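Local coordinates for uncharacterized protein (Enterococcus faecalis, PDB 3CLQ), which is of unknown function but belongs to the AllG family, related to a subunit of oxamate carbamoyltransferase, at residues T385-K390 and G395-G400. Numbering follows the deposited sequence.
Sequences TAIAHK and GMIGAG
Ile387 lies over the backbone of Gly398 at the centre of an antiparallel beta hairpin. Its CG1 sits between the backbone N and the carbonyl carbon (chi1 70°), which lays the longer branch across the partner strand. Ile387 CD1 comes 3.4 Å from Ala399 N, and Ile387 CG1 also meets Ile397 CD1. Gly398 has no side chain, so the branch of Ile387 rests directly on its backbone.

The backbone of Ile387 is gripped twice. Ile387 N donates to Gly398 O at 2.8 Å, from above the carbonyl plane, while Ile387 O accepts a straighter bond from Ile397 N at 2.9 Å. Between these two bonds the register slips by one residue, a beta bulge around Ile397 and Gly398. Thr385 and Gly400 form a hydrogen-bonded pair beyond it, joined in both directions, with Gly400 N 3.1 Å from Thr385 O. At the turn end, His389 N reaches Gly395 O at 3.1 Å.

On the face carrying Ala386, Ala388 and Ala399, selenomethionine Met396 runs extended alongside strand 383-388. Met396 CG touches Ala386 CB at 3.9 Å, and Met396 CE lies close to the same methyl. Ile397 CG2 approaches the edge of the His389 ring, 4.1 Å from His389 ND1.

The hairpin pairs strand 383-388 with strand 396-402, just before the C-terminal helix 407-419. Neighbouring loops flank both strands: Ala388 bonds through its backbone to Gly301, and Ile397 to Phe292. Val287 packs on Thr385 and Ile387, and Met291 also touches Ile387.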
loop_
_atom_site.group_PDB
_atom_site.type_symbol
_atom_site.label_atom_id
_atom_site.label_comp_id
_atom_site.label_asym_id
_atom_site.label_seq_id
_atom_site.Cartn_x
_atom_site.Cartn_y
_atom_site.Cartn_z
ATOM N N THR B 385 -9.158 18.409 -1.460
ATOM C CA THR B 385 -8.841 18.436 -2.876
ATOM C C THR B 385 -7.564 19.236 -3.092
ATOM O O THR B 385 -7.115 19.970 -2.192
ATOM C CB THR B 385 -9.996 19.063 -3.689
ATOM O OG1 THR B 385 -9.523 19.427 -4.987
ATOM C CG2 THR B 385 -10.509 20.330 -3.026
ATOM N N ALA B 386 -6.973 19.085 -4.275
ATOM C CA ALA B 386 -5.789 19.858 -4.638
ATOM C C ALA B 386 -6.153 21.312 -4.930
ATOM O O ALA B 386 -7.207 21.580 -5.517
ATOM C CB ALA B 386 -5.102 19.238 -5.853
ATOM N N ILE B 387 -5.292 22.247 -4.525
ATOM C CA ILE B 387 -5.445 23.637 -4.972
ATOM C C ILE B 387 -4.614 23.911 -6.240
ATOM O O ILE B 387 -3.439 23.558 -6.331
ATOM C CB ILE B 387 -5.236 24.672 -3.824
ATOM C CG1 ILE B 387 -3.795 24.745 -3.376
ATOM C CG2 ILE B 387 -6.007 24.266 -2.574
ATOM C CD1 ILE B 387 -3.680 25.329 -1.993
ATOM N N ALA B 388 -5.252 24.502 -7.243
ATOM C CA ALA B 388 -4.644 24.625 -8.560
ATOM C C ALA B 388 -4.473 26.085 -8.920
ATOM O O ALA B 388 -5.350 26.897 -8.643
ATOM C CB ALA B 388 -5.510 23.936 -9.594
ATOM N N HIS B 389 -3.361 26.426 -9.552
ATOM C CA HIS B 389 -3.142 27.811 -9.961
ATOM C C HIS B 389 -4.281 28.346 -10.835
ATOM O O HIS B 389 -4.837 27.625 -11.661
ATOM C CB HIS B 389 -1.820 27.943 -10.696
ATOM C CG HIS B 389 -1.254 29.323 -10.661
ATOM N ND1 HIS B 389 -0.156 29.658 -9.898
ATOM C CD2 HIS B 389 -1.643 30.463 -11.280
ATOM C CE1 HIS B 389 0.115 30.943 -10.055
ATOM N NE2 HIS B 389 -0.772 31.454 -10.891
ATOM N N LYS B 390 -4.632 29.610 -10.650
ATOM C CA LYS B 390 -5.711 30.216 -11.433
ATOM C C LYS B 390 -5.272 30.449 -12.873
ATOM O O LYS B 390 -6.097 30.658 -13.753
ATOM C CB LYS B 390 -6.179 31.539 -10.808
ATOM C CG LYS B 390 -5.221 32.692 -11.042
ATOM C CD LYS B 390 -5.423 33.801 -10.024
ATOM C CE LYS B 390 -4.264 34.798 -10.064
ATOM N NZ LYS B 390 -4.548 36.058 -9.315
ATOM N N GLY B 395 -0.424 24.429 -12.792
ATOM C CA GLY B 395 -0.676 23.188 -12.072
ATOM C C GLY B 395 -0.863 23.287 -10.566
ATOM O O GLY B 395 -1.065 24.370 -10.008
HETATM N N MSE B 396 -0.793 22.130 -9.913
HETATM C CA MSE B 396 -0.998 22.032 -8.480
HETATM C C MSE B 396 -0.019 22.905 -7.698
HETATM O O MSE B 396 1.190 22.836 -7.902
HETATM C CB MSE B 396 -0.858 20.577 -8.054
HETATM C CG MSE B 396 -1.411 20.288 -6.683
HETATM SE SE MSE B 396 -0.923 18.492 -6.087
HETATM C CE MSE B 396 -1.512 18.601 -4.221
ATOM N N ILE B 397 -0.542 23.745 -6.816
ATOM C CA ILE B 397 0.336 24.573 -6.005
ATOM C C ILE B 397 -0.008 24.474 -4.517
ATOM O O ILE B 397 0.199 25.419 -3.761
ATOM C CB ILE B 397 0.464 26.067 -6.533
ATOM C CG1 ILE B 397 -0.721 26.960 -6.133
ATOM C CG2 ILE B 397 0.664 26.105 -8.038
ATOM C CD1 ILE B 397 -2.075 26.338 -6.368
ATOM N N GLY B 398 -0.513 23.308 -4.102
ATOM C CA GLY B 398 -0.863 23.058 -2.698
ATOM C C GLY B 398 -2.146 22.263 -2.591
ATOM O O GLY B 398 -2.653 21.792 -3.604
ATOM N N ALA B 399 -2.668 22.107 -1.373
ATOM C CA ALA B 399 -3.933 21.379 -1.158
ATOM C C ALA B 399 -4.609 21.723 0.151
ATOM O O ALA B 399 -3.979 22.298 1.064
ATOM C CB ALA B 399 -3.726 19.888 -1.226
ATOM N N GLY B 400 -5.887 21.361 0.257
ATOM C CA GLY B 400 -6.636 21.772 1.433
ATOM C C GLY B 400 -8.089 21.377 1.447
ATOM O O GLY B 400 -8.521 20.669 0.559
#